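Local coordinates for protein adenylate kinase (Thermus thermophilus, PDB 3CM0) that probably catalyses the reversible transfer of the terminal phosphate between ATP and AMP, giving two ADP, and so helps to balance the cell's adenine nucleotides, at residues 109-114 with 164-169; 28-33 with 77-82; 11-16 with 142-147. All blocks are in the same frame, centred on the assembly; numbering follows the deposited sequence.

Interaction 1 (109-114 with 164-169); sequences VVLVEV and LKRVDG
Val110 and Val167 meet on the tightly packed face of two neighbouring parallel strands, 109-113 and 164-168. Val110 CG1 lies 4.2 Å from Val167 CG2. Helix 173-184 covers this face, with Ile180 and Leu184 against Val110 and Ala183 against Val167. Further along, Val112 CG1 rests 3.7 Å from Gly169 CA. That methyl is anti to the backbone N (chi1 -175°), which turns it toward Gly169. A CB on Gly169 would run into it, so the bare glycine lets the chains stay close here. Val112 also touches Ala15, part of the predicted ATP-binding loop.

Five backbone hydrogen bonds join the strands. They begin with Lys165 N to Val109 O (2.8 Å) and finish with Gly169 N to Glu113 O (2.8 Å). Strand 164-168 is outermost on this side of the parallel sheet of the CORE domain, a P-loop fold, and 104-113 lies next to it. A beta-alpha-beta crossover links the two strands, with helices 116-130 and 137-160 in the connection.

The other face includes Val109, Leu164, Leu111, Arg166 and Glu113, and it becomes more open toward the charged pair. Leu164 CD1 packs on Val109 CG1 at 4.1 Å and on Leu111 CB at the same distance. Arg166 is exposed, and its chain is extended from CG to NE. Its NH1 donates to Glu113 OE2 at 2.8 Å in a bent salt-bridge hydrogen bond (150° at the hydrogen). OE2 lies in the guanidinium plane, at its edge, while the carboxylate is turned 53° from that plane. Leu111 CD2 sits 3.7 Å from NH1, and Leu164 CD2 lies above one guanidinium face. A second salt bridge joins Arg166 NH2 to Glu159 of helix 137-160, so two carboxylates probably limit how the group can turn.

Interaction 2 (28-33 with 77-82); sequences LGFKKL and AERVIF
Lys31 to Leu33 run parallel to Arg79 to Phe82, with the short strand axes 4.6 Å apart and their directions differing by 34°. Three backbone hydrogen bonds join them: Lys31 N to Arg79 O, Ile81 N to Lys31 O, and Leu33 N to Ile81 O.

Phe30 lies just before this pairing, between Arg79 and Ile81. Arg79 CB sits over one face of the Phe30 ring, displaced toward the rim, in a CH-pi contact 3.9 Å from the centroid. Ile81 crosses the Phe30 side chain at about a right angle, with CD1 3.5 Å from Phe30 CB. From CG to NE, Arg79 is extended and runs past Gly29 O. Its NH1 reaches Leu28 O at 2.8 Å, but the bond is weak because the angle at the hydrogen is only 118°. Gly29 follows helix 17-28 with positive phi, where a CB would be jammed against the preceding carbonyl.

Leu33 and Val80 meet more tightly, also at about a right angle. Val80 CG1 lies between the backbone N and the carbonyl carbon (chi1 59°), which puts CG2 anti to the N, against Leu33. CG2 stands 3.3 Å from Leu33 CD1, closer than usual for two carbons. Leu33 CD1 also lies 3.8 Å from Phe82 CE1. Before strand 79-82, Ala77 CB is met by Lys31 CE at 4.1 Å.

Lys32 sends its NZ away from the pair to a salt bridge with Asp83. Helix 17-28 packs over Lys32 and Ile81 through Ala21, with Leu24 also on Ile81. Ile186, at the C terminus, touches Leu28 and Phe30. Strand 31-33 is outermost in the parallel sheet of the CORE domain, and strand 4-10 flanks 79-83 on its other side.

Interaction 3 (11-16 with 142-147); sequences GPPGAG and RRLEVY
Pro12 and Tyr147 make the main contact, a CH-pi interaction between the nucleotide loop and helix 137-160. Pro12 CB lies over one face of the Tyr147 ring, 3.7 Å from the centroid and 24° off the normal. Pro12 CA lies over the centre of the same face. Tyr147 CG is anti to the backbone N (chi1 157°), and the bond from the backbone to CB is directed at the loop.

Apolar packing continues beside the ring. Leu144 CD2 touches Pro12 CB at 4.0 Å and Pro13 CD at 4.1 Å. The Leu144 and Pro13 side chains lie alongside each other, pointing opposite ways. Pro13 CD also reaches Tyr147 CG at 4.3 Å. Leu119 and Val120 of helix 116-130 close in on Pro12 and Leu144.

Polar atoms come close without bonding. Tyr147 OH is 3.4 Å from Gly11 N, at a poor angle, and 3.2 Å from Pro12 N, which has no hydrogen to give. Tyr147 OH also packs on the peptide carbon, 3.1 Å from Gly11 C. An alanine in place of Tyr147 would probably open a gap between loop and helix and leave Pro12 without the ring face it rests on.

The loop keeps its shape with bonds of its own. Pro12 to Ala15 form a type II beta turn, closed by Ala15 N to Pro12 O at 3.1 Å. Gly14 takes a positive phi that a side chain would not tolerate well, and its O accepts from Arg122. The sequence Gly-Pro-Pro-Gly-Ala-Gly-Lys is the P-loop of adenylate kinases, with Gly14, Ala15 and Gly16 predicted to bind ATP.

Residues 142-147 touch Gly11, Pro12 and Pro13 but not Gly14, Ala15 or Gly16. The contact therefore rests on shape and dispersion, at the start of the loop, and uses no N-H of 11-16 on residues 142-147.

In the fold
From the N terminus, strand 4-10 leads into 11-16, which opens interaction 3. Interaction 2 then opens at 28-33 and closes at 77-82, so it is nested inside interaction 3. Its loop is mostly helix and contains the NMP region. Interaction 1 opens at 109-114. Interaction 3 closes next, at 142-147, and interaction 1 closes last, at 164-169, so these two cross. The LID region lies inside both of their loops. Interactions 1 and 2 join strands at the two edges of the same sheet, their centres about 19 Å apart. Interaction 3 ties the P-loop to helix 137-160 and touches interaction 1 where Pro12 packs on Val112 and Tyr147 on Leu111.

Interaction 1 (109-114 with 164-169)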
loop_
_atom_site.group_PDB
_atom_site.type_symbol
_atom_site.label_atom_id
_atom_site.label_comp_id
_atom_site.label_asym_id
_atom_site.label_seq_id
_atom_site.Cartn_x
_atom_site.Cartn_y
_atom_site.Cartn_z
ATOM N N VAL A 109 -1.984 -7.285 -7.957
ATOM C CA VAL A 109 -1.598 -5.983 -7.475
ATOM C C VAL A 109 -2.746 -5.113 -7.971
ATOM O O VAL A 109 -2.896 -4.871 -9.160
ATOM C CB VAL A 109 -0.253 -5.532 -8.120
ATOM C CG1 VAL A 109 0.104 -4.144 -7.688
ATOM C CG2 VAL A 109 0.832 -6.511 -7.620
ATOM N N VAL A 110 -3.574 -4.683 -7.041
ATOM C CA VAL A 110 -4.750 -3.874 -7.369
ATOM C C VAL A 110 -4.345 -2.422 -7.594
ATOM O O VAL A 110 -3.730 -1.810 -6.729
ATOM C CB VAL A 110 -5.762 -3.952 -6.207
ATOM C CG1 VAL A 110 -6.976 -3.034 -6.480
ATOM C CG2 VAL A 110 -6.188 -5.378 -6.040
ATOM N N LEU A 111 -4.688 -1.876 -8.770
ATOM C CA LEU A 111 -4.379 -0.473 -9.052
ATOM C C LEU A 111 -5.725 0.219 -9.217
ATOM O O LEU A 111 -6.413 0.002 -10.226
ATOM C CB LEU A 111 -3.573 -0.324 -10.357
ATOM C CG LEU A 111 -3.265 1.153 -10.725
ATOM C CD1 LEU A 111 -2.274 1.772 -9.731
ATOM C CD2 LEU A 111 -2.598 1.166 -12.140
ATOM N N VAL A 112 -6.105 1.014 -8.219
ATOM C CA VAL A 112 -7.389 1.714 -8.264
ATOM C C VAL A 112 -7.226 2.974 -9.093
ATOM O O VAL A 112 -6.425 3.846 -8.768
ATOM C CB VAL A 112 -7.866 2.071 -6.841
ATOM C CG1 VAL A 112 -9.278 2.706 -6.899
ATOM C CG2 VAL A 112 -7.883 0.788 -5.973
ATOM N N GLU A 113 -8.041 3.077 -10.155
ATOM C CA GLU A 113 -7.932 4.192 -11.102
ATOM C C GLU A 113 -9.160 5.081 -11.048
ATOM O O GLU A 113 -10.288 4.586 -11.083
ATOM C CB GLU A 113 -7.787 3.621 -12.519
ATOM C CG GLU A 113 -6.584 2.687 -12.669
ATOM C CD GLU A 113 -6.411 2.172 -14.102
ATOM O OE1 GLU A 113 -7.433 1.988 -14.810
ATOM O OE2 GLU A 113 -5.264 1.915 -14.498
ATOM N N VAL A 114 -8.918 6.381 -10.991
ATOM C CA VAL A 114 -10.014 7.364 -10.882
ATOM C C VAL A 114 -9.631 8.561 -11.730
ATOM O O VAL A 114 -8.481 8.947 -11.752
ATOM C CB VAL A 114 -10.183 7.822 -9.408
ATOM C CG1 VAL A 114 -11.312 8.847 -9.289
ATOM C CG2 VAL A 114 -10.502 6.596 -8.517
ATOM N N LEU A 164 -0.823 -7.251 -12.589
ATOM C CA LEU A 164 -1.481 -5.960 -12.300
ATOM C C LEU A 164 -2.977 -6.097 -12.599
ATOM O O LEU A 164 -3.373 -6.613 -13.651
ATOM C CB LEU A 164 -0.865 -4.854 -13.166
ATOM C CG LEU A 164 -1.339 -3.419 -12.881
ATOM C CD1 LEU A 164 -0.748 -3.014 -11.503
ATOM C CD2 LEU A 164 -0.781 -2.439 -13.990
ATOM N N LYS A 165 -3.799 -5.630 -11.672
ATOM C CA LYS A 165 -5.256 -5.682 -11.814
ATOM C C LYS A 165 -5.740 -4.238 -11.736
ATOM O O LYS A 165 -5.828 -3.655 -10.647
ATOM C CB LYS A 165 -5.889 -6.477 -10.644
ATOM C CG LYS A 165 -5.295 -7.843 -10.404
ATOM C CD LYS A 165 -5.583 -8.752 -11.554
ATOM C CE LYS A 165 -5.005 -10.148 -11.312
ATOM N NZ LYS A 165 -5.234 -11.006 -12.526
ATOM N N ARG A 166 -6.007 -3.645 -12.898
ATOM C CA ARG A 166 -6.483 -2.272 -12.952
ATOM C C ARG A 166 -7.963 -2.339 -12.662
ATOM O O ARG A 166 -8.711 -3.117 -13.284
ATOM C CB ARG A 166 -6.234 -1.680 -14.348
ATOM C CG ARG A 166 -4.760 -1.557 -14.693
ATOM C CD ARG A 166 -4.599 -1.223 -16.192
ATOM N NE ARG A 166 -3.204 -1.107 -16.590
ATOM C CZ ARG A 166 -2.441 -0.029 -16.413
ATOM N NH1 ARG A 166 -2.925 1.065 -15.837
ATOM N NH2 ARG A 166 -1.172 -0.050 -16.832
ATOM N N VAL A 167 -8.408 -1.504 -11.735
ATOM C CA VAL A 167 -9.803 -1.497 -11.324
ATOM C C VAL A 167 -10.389 -0.096 -11.397
ATOM O O VAL A 167 -9.717 0.892 -11.084
ATOM C CB VAL A 167 -9.925 -2.020 -9.858
ATOM C CG1 VAL A 167 -11.320 -1.765 -9.318
ATOM C CG2 VAL A 167 -9.558 -3.533 -9.811
ATOM N N ASP A 168 -11.656 -0.017 -11.803
ATOM C CA ASP A 168 -12.344 1.296 -11.900
ATOM C C ASP A 168 -12.754 1.724 -10.485
ATOM O O ASP A 168 -13.594 1.096 -9.854
ATOM C CB ASP A 168 -13.550 1.115 -12.825
ATOM C CG ASP A 168 -14.461 2.348 -12.901
ATOM O OD1 ASP A 168 -14.106 3.399 -12.339
ATOM O OD2 ASP A 168 -15.545 2.240 -13.545
ATOM N N GLY A 169 -12.153 2.798 -9.985
ATOM C CA GLY A 169 -12.448 3.243 -8.628
ATOM C C GLY A 169 -13.566 4.252 -8.455
ATOM O O GLY A 169 -13.765 4.800 -7.361
#

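Interaction 2 (28-33 with 77-82)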
loop_
_atom_site.group_PDB
_atom_site.type_symbol
_atom_site.label_atom_id
_atom_site.label_comp_id
_atom_site.label_asym_id
_atom_site.label_seq_id
_atom_site.Cartn_x
_atom_site.Cartn_y
_atom_site.Cartn_z
ATOM N N LEU A 28 -12.048 -11.361 4.363
ATOM C CA LEU A 28 -11.503 -12.657 3.978
ATOM C C LEU A 28 -10.389 -13.239 4.856
ATOM O O LEU A 28 -9.848 -14.312 4.542
ATOM C CB LEU A 28 -11.035 -12.611 2.517
ATOM C CG LEU A 28 -12.114 -12.281 1.488
ATOM C CD1 LEU A 28 -11.539 -12.522 0.117
ATOM C CD2 LEU A 28 -13.355 -13.144 1.683
ATOM N N GLY A 29 -10.058 -12.544 5.925
ATOM C CA GLY A 29 -9.040 -13.025 6.842
ATOM C C GLY A 29 -7.595 -12.770 6.436
ATOM O O GLY A 29 -6.728 -13.603 6.683
ATOM N N PHE A 30 -7.335 -11.642 5.779
ATOM C CA PHE A 30 -5.955 -11.305 5.401
ATOM C C PHE A 30 -5.430 -10.390 6.491
ATOM O O PHE A 30 -6.183 -9.569 7.027
ATOM C CB PHE A 30 -5.894 -10.501 4.077
ATOM C CG PHE A 30 -6.097 -11.320 2.843
ATOM C CD1 PHE A 30 -5.010 -11.637 2.018
ATOM C CD2 PHE A 30 -7.362 -11.789 2.493
ATOM C CE1 PHE A 30 -5.176 -12.396 0.858
ATOM C CE2 PHE A 30 -7.550 -12.556 1.334
ATOM C CZ PHE A 30 -6.448 -12.866 0.512
ATOM N N LYS A 31 -4.149 -10.525 6.823
ATOM C CA LYS A 31 -3.529 -9.627 7.774
ATOM C C LYS A 31 -2.975 -8.450 6.957
ATOM O O LYS A 31 -2.112 -8.644 6.062
ATOM C CB LYS A 31 -2.378 -10.317 8.517
ATOM C CG LYS A 31 -1.704 -9.398 9.522
ATOM C CD LYS A 31 -0.898 -10.163 10.577
ATOM C CE LYS A 31 0.246 -10.944 9.979
ATOM N NZ LYS A 31 1.091 -11.575 11.036
ATOM N N LYS A 32 -3.474 -7.246 7.247
ATOM C CA LYS A 32 -3.032 -6.031 6.568
ATOM C C LYS A 32 -1.786 -5.524 7.276
ATOM O O LYS A 32 -1.824 -5.093 8.423
ATOM C CB LYS A 32 -4.146 -4.972 6.611
ATOM C CG LYS A 32 -3.867 -3.678 5.870
ATOM C CD LYS A 32 -5.172 -2.867 5.785
ATOM C CE LYS A 32 -5.051 -1.540 5.041
ATOM N NZ LYS A 32 -4.258 -0.505 5.760
ATOM N N LEU A 33 -0.662 -5.576 6.583
ATOM C CA LEU A 33 0.586 -5.165 7.173
ATOM C C LEU A 33 0.906 -3.681 7.028
ATOM O O LEU A 33 0.576 -3.042 6.032
ATOM C CB LEU A 33 1.731 -5.976 6.565
ATOM C CG LEU A 33 1.590 -7.493 6.566
ATOM C CD1 LEU A 33 2.903 -8.104 6.112
ATOM C CD2 LEU A 33 1.205 -7.984 7.952
ATOM N N ALA A 77 1.992 -14.424 7.049
ATOM C CA ALA A 77 0.935 -15.321 7.452
ATOM C C ALA A 77 0.382 -15.910 6.168
ATOM O O ALA A 77 0.771 -15.517 5.068
ATOM C CB ALA A 77 -0.129 -14.557 8.179
ATOM N N GLU A 78 -0.522 -16.860 6.324
ATOM C CA GLU A 78 -1.120 -17.539 5.202
ATOM C C GLU A 78 -1.747 -16.516 4.258
ATOM O O GLU A 78 -1.723 -16.704 3.045
ATOM C CB GLU A 78 -2.209 -18.504 5.673
ATOM C CG GLU A 78 -1.752 -19.556 6.672
ATOM C CD GLU A 78 -2.923 -20.205 7.397
ATOM O OE1 GLU A 78 -3.677 -20.975 6.761
ATOM O OE2 GLU A 78 -3.092 -19.928 8.608
ATOM N N ARG A 79 -2.283 -15.432 4.811
ATOM C CA ARG A 79 -2.957 -14.424 3.948
ATOM C C ARG A 79 -2.567 -13.023 4.383
ATOM O O ARG A 79 -2.872 -12.603 5.505
ATOM C CB ARG A 79 -4.474 -14.578 4.054
ATOM C CG ARG A 79 -4.971 -15.950 3.706
ATOM C CD ARG A 79 -6.500 -15.948 3.804
ATOM N NE ARG A 79 -7.060 -17.267 3.521
ATOM C CZ ARG A 79 -8.223 -17.693 4.005
ATOM N NH1 ARG A 79 -8.945 -16.902 4.793
ATOM N NH2 ARG A 79 -8.660 -18.912 3.720
ATOM N N VAL A 80 -1.917 -12.287 3.468
ATOM C CA VAL A 80 -1.425 -10.969 3.797
ATOM C C VAL A 80 -1.778 -9.940 2.711
ATOM O O VAL A 80 -1.800 -10.290 1.514
ATOM C CB VAL A 80 0.138 -11.021 3.927
ATOM C CG1 VAL A 80 0.754 -11.525 2.587
ATOM C CG2 VAL A 80 0.701 -9.672 4.297
ATOM N N ILE A 81 -1.997 -8.711 3.171
ATOM C CA ILE A 81 -2.285 -7.534 2.324
ATOM C C ILE A 81 -1.258 -6.450 2.602
ATOM O O ILE A 81 -0.871 -6.179 3.754
ATOM C CB ILE A 81 -3.735 -7.011 2.577
ATOM C CG1 ILE A 81 -4.721 -7.971 1.886
ATOM C CG2 ILE A 81 -3.893 -5.604 2.085
ATOM C CD1 ILE A 81 -6.218 -7.584 2.091
ATOM N N PHE A 82 -0.760 -5.862 1.505
ATOM C CA PHE A 82 0.182 -4.778 1.562
ATOM C C PHE A 82 -0.542 -3.548 1.046
ATOM O O PHE A 82 -1.144 -3.607 -0.008
ATOM C CB PHE A 82 1.384 -5.084 0.660
ATOM C CG PHE A 82 2.221 -6.243 1.188
ATOM C CD1 PHE A 82 3.196 -6.010 2.152
ATOM C CD2 PHE A 82 2.012 -7.536 0.717
ATOM C CE1 PHE A 82 3.968 -7.060 2.643
ATOM C CE2 PHE A 82 2.786 -8.611 1.207
ATOM C CZ PHE A 82 3.765 -8.358 2.167
#

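Interaction 3 (11-16 with 142-147)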
loop_
_atom_site.group_PDB
_atom_site.type_symbol
_atom_site.label_atom_id
_atom_site.label_comp_id
_atom_site.label_asym_id
_atom_site.label_seq_id
_atom_site.Cartn_x
_atom_site.Cartn_y
_atom_site.Cartn_z
ATOM N N GLY A 11 -2.544 2.970 -5.459
ATOM C CA GLY A 11 -3.560 3.935 -5.867
ATOM C C GLY A 11 -3.208 5.297 -5.339
ATOM O O GLY A 11 -2.499 5.413 -4.348
ATOM N N PRO A 12 -3.671 6.358 -6.001
ATOM C CA PRO A 12 -3.393 7.736 -5.574
ATOM C C PRO A 12 -4.237 8.148 -4.375
ATOM O O PRO A 12 -5.229 7.517 -4.042
ATOM C CB PRO A 12 -3.784 8.563 -6.802
ATOM C CG PRO A 12 -5.024 7.758 -7.322
ATOM C CD PRO A 12 -4.500 6.322 -7.226
ATOM N N PRO A 13 -3.838 9.232 -3.708
ATOM C CA PRO A 13 -4.562 9.757 -2.559
ATOM C C PRO A 13 -5.943 10.086 -3.117
ATOM O O PRO A 13 -6.056 10.566 -4.263
ATOM C CB PRO A 13 -3.800 11.030 -2.229
ATOM C CG PRO A 13 -2.417 10.719 -2.635
ATOM C CD PRO A 13 -2.575 9.948 -3.928
ATOM N N GLY A 14 -6.983 9.812 -2.337
ATOM C CA GLY A 14 -8.328 10.131 -2.786
ATOM C C GLY A 14 -9.039 9.008 -3.521
ATOM O O GLY A 14 -10.224 9.127 -3.848
ATOM N N ALA A 15 -8.334 7.922 -3.799
ATOM C CA ALA A 15 -8.963 6.789 -4.490
ATOM C C ALA A 15 -9.598 5.814 -3.493
ATOM O O ALA A 15 -10.328 4.907 -3.889
ATOM C CB ALA A 15 -7.917 6.058 -5.382
ATOM N N GLY A 16 -9.339 6.022 -2.201
ATOM C CA GLY A 16 -9.884 5.151 -1.160
ATOM C C GLY A 16 -9.359 3.720 -1.185
ATOM O O GLY A 16 -10.035 2.794 -0.749
ATOM N N ARG A 142 -0.241 18.781 -8.110
ATOM C CA ARG A 142 1.191 18.521 -8.072
ATOM C C ARG A 142 1.481 17.241 -7.296
ATOM O O ARG A 142 2.305 16.417 -7.713
ATOM C CB ARG A 142 1.932 19.683 -7.406
ATOM C CG ARG A 142 3.443 19.538 -7.499
ATOM C CD ARG A 142 4.139 20.617 -6.685
ATOM N NE ARG A 142 3.706 20.606 -5.286
ATOM C CZ ARG A 142 3.850 19.571 -4.463
ATOM N NH1 ARG A 142 4.420 18.452 -4.891
ATOM N NH2 ARG A 142 3.418 19.654 -3.210
ATOM N N ARG A 143 0.821 17.070 -6.159
ATOM C CA ARG A 143 1.027 15.865 -5.384
ATOM C C ARG A 143 0.603 14.643 -6.204
ATOM O O ARG A 143 1.212 13.575 -6.081
ATOM C CB ARG A 143 0.255 15.937 -4.066
ATOM C CG ARG A 143 0.843 16.960 -3.082
ATOM C CD ARG A 143 -0.079 17.197 -1.880
ATOM N NE ARG A 143 0.499 18.106 -0.887
ATOM C CZ ARG A 143 -0.167 18.596 0.157
ATOM N NH1 ARG A 143 -1.437 18.266 0.342
ATOM N NH2 ARG A 143 0.432 19.410 1.019
ATOM N N LEU A 144 -0.424 14.791 -7.051
ATOM C CA LEU A 144 -0.873 13.665 -7.872
ATOM C C LEU A 144 0.146 13.338 -8.957
ATOM O O LEU A 144 0.321 12.175 -9.332
ATOM C CB LEU A 144 -2.258 13.961 -8.496
ATOM C CG LEU A 144 -3.398 13.963 -7.470
ATOM C CD1 LEU A 144 -4.690 14.450 -8.146
ATOM C CD2 LEU A 144 -3.586 12.559 -6.884
ATOM N N GLU A 145 0.837 14.354 -9.464
ATOM C CA GLU A 145 1.853 14.142 -10.495
ATOM C C GLU A 145 3.076 13.439 -9.914
ATOM O O GLU A 145 3.719 12.599 -10.575
ATOM C CB GLU A 145 2.257 15.483 -11.113
ATOM C CG GLU A 145 3.402 15.391 -12.107
ATOM C CD GLU A 145 3.107 14.468 -13.283
ATOM O OE1 GLU A 145 1.929 14.302 -13.661
ATOM O OE2 GLU A 145 4.068 13.923 -13.851
ATOM N N VAL A 146 3.399 13.788 -8.675
ATOM C CA VAL A 146 4.527 13.159 -7.996
ATOM C C VAL A 146 4.193 11.686 -7.754
ATOM O O VAL A 146 5.021 10.786 -7.975
ATOM C CB VAL A 146 4.816 13.855 -6.651
ATOM C CG1 VAL A 146 5.756 13.009 -5.803
ATOM C CG2 VAL A 146 5.439 15.215 -6.911
ATOM N N TYR A 147 2.978 11.443 -7.282
ATOM C CA TYR A 147 2.529 10.078 -7.058
ATOM C C TYR A 147 2.630 9.291 -8.367
ATOM O O TYR A 147 3.096 8.139 -8.390
ATOM C CB TYR A 147 1.073 10.066 -6.570
ATOM C CG TYR A 147 0.360 8.752 -6.844
ATOM C CD1 TYR A 147 0.517 7.641 -6.000
ATOM C CD2 TYR A 147 -0.390 8.592 -8.003
ATOM C CE1 TYR A 147 -0.061 6.403 -6.328
ATOM C CE2 TYR A 147 -0.965 7.368 -8.339
ATOM C CZ TYR A 147 -0.799 6.281 -7.500
ATOM O OH TYR A 147 -1.402 5.081 -7.850
#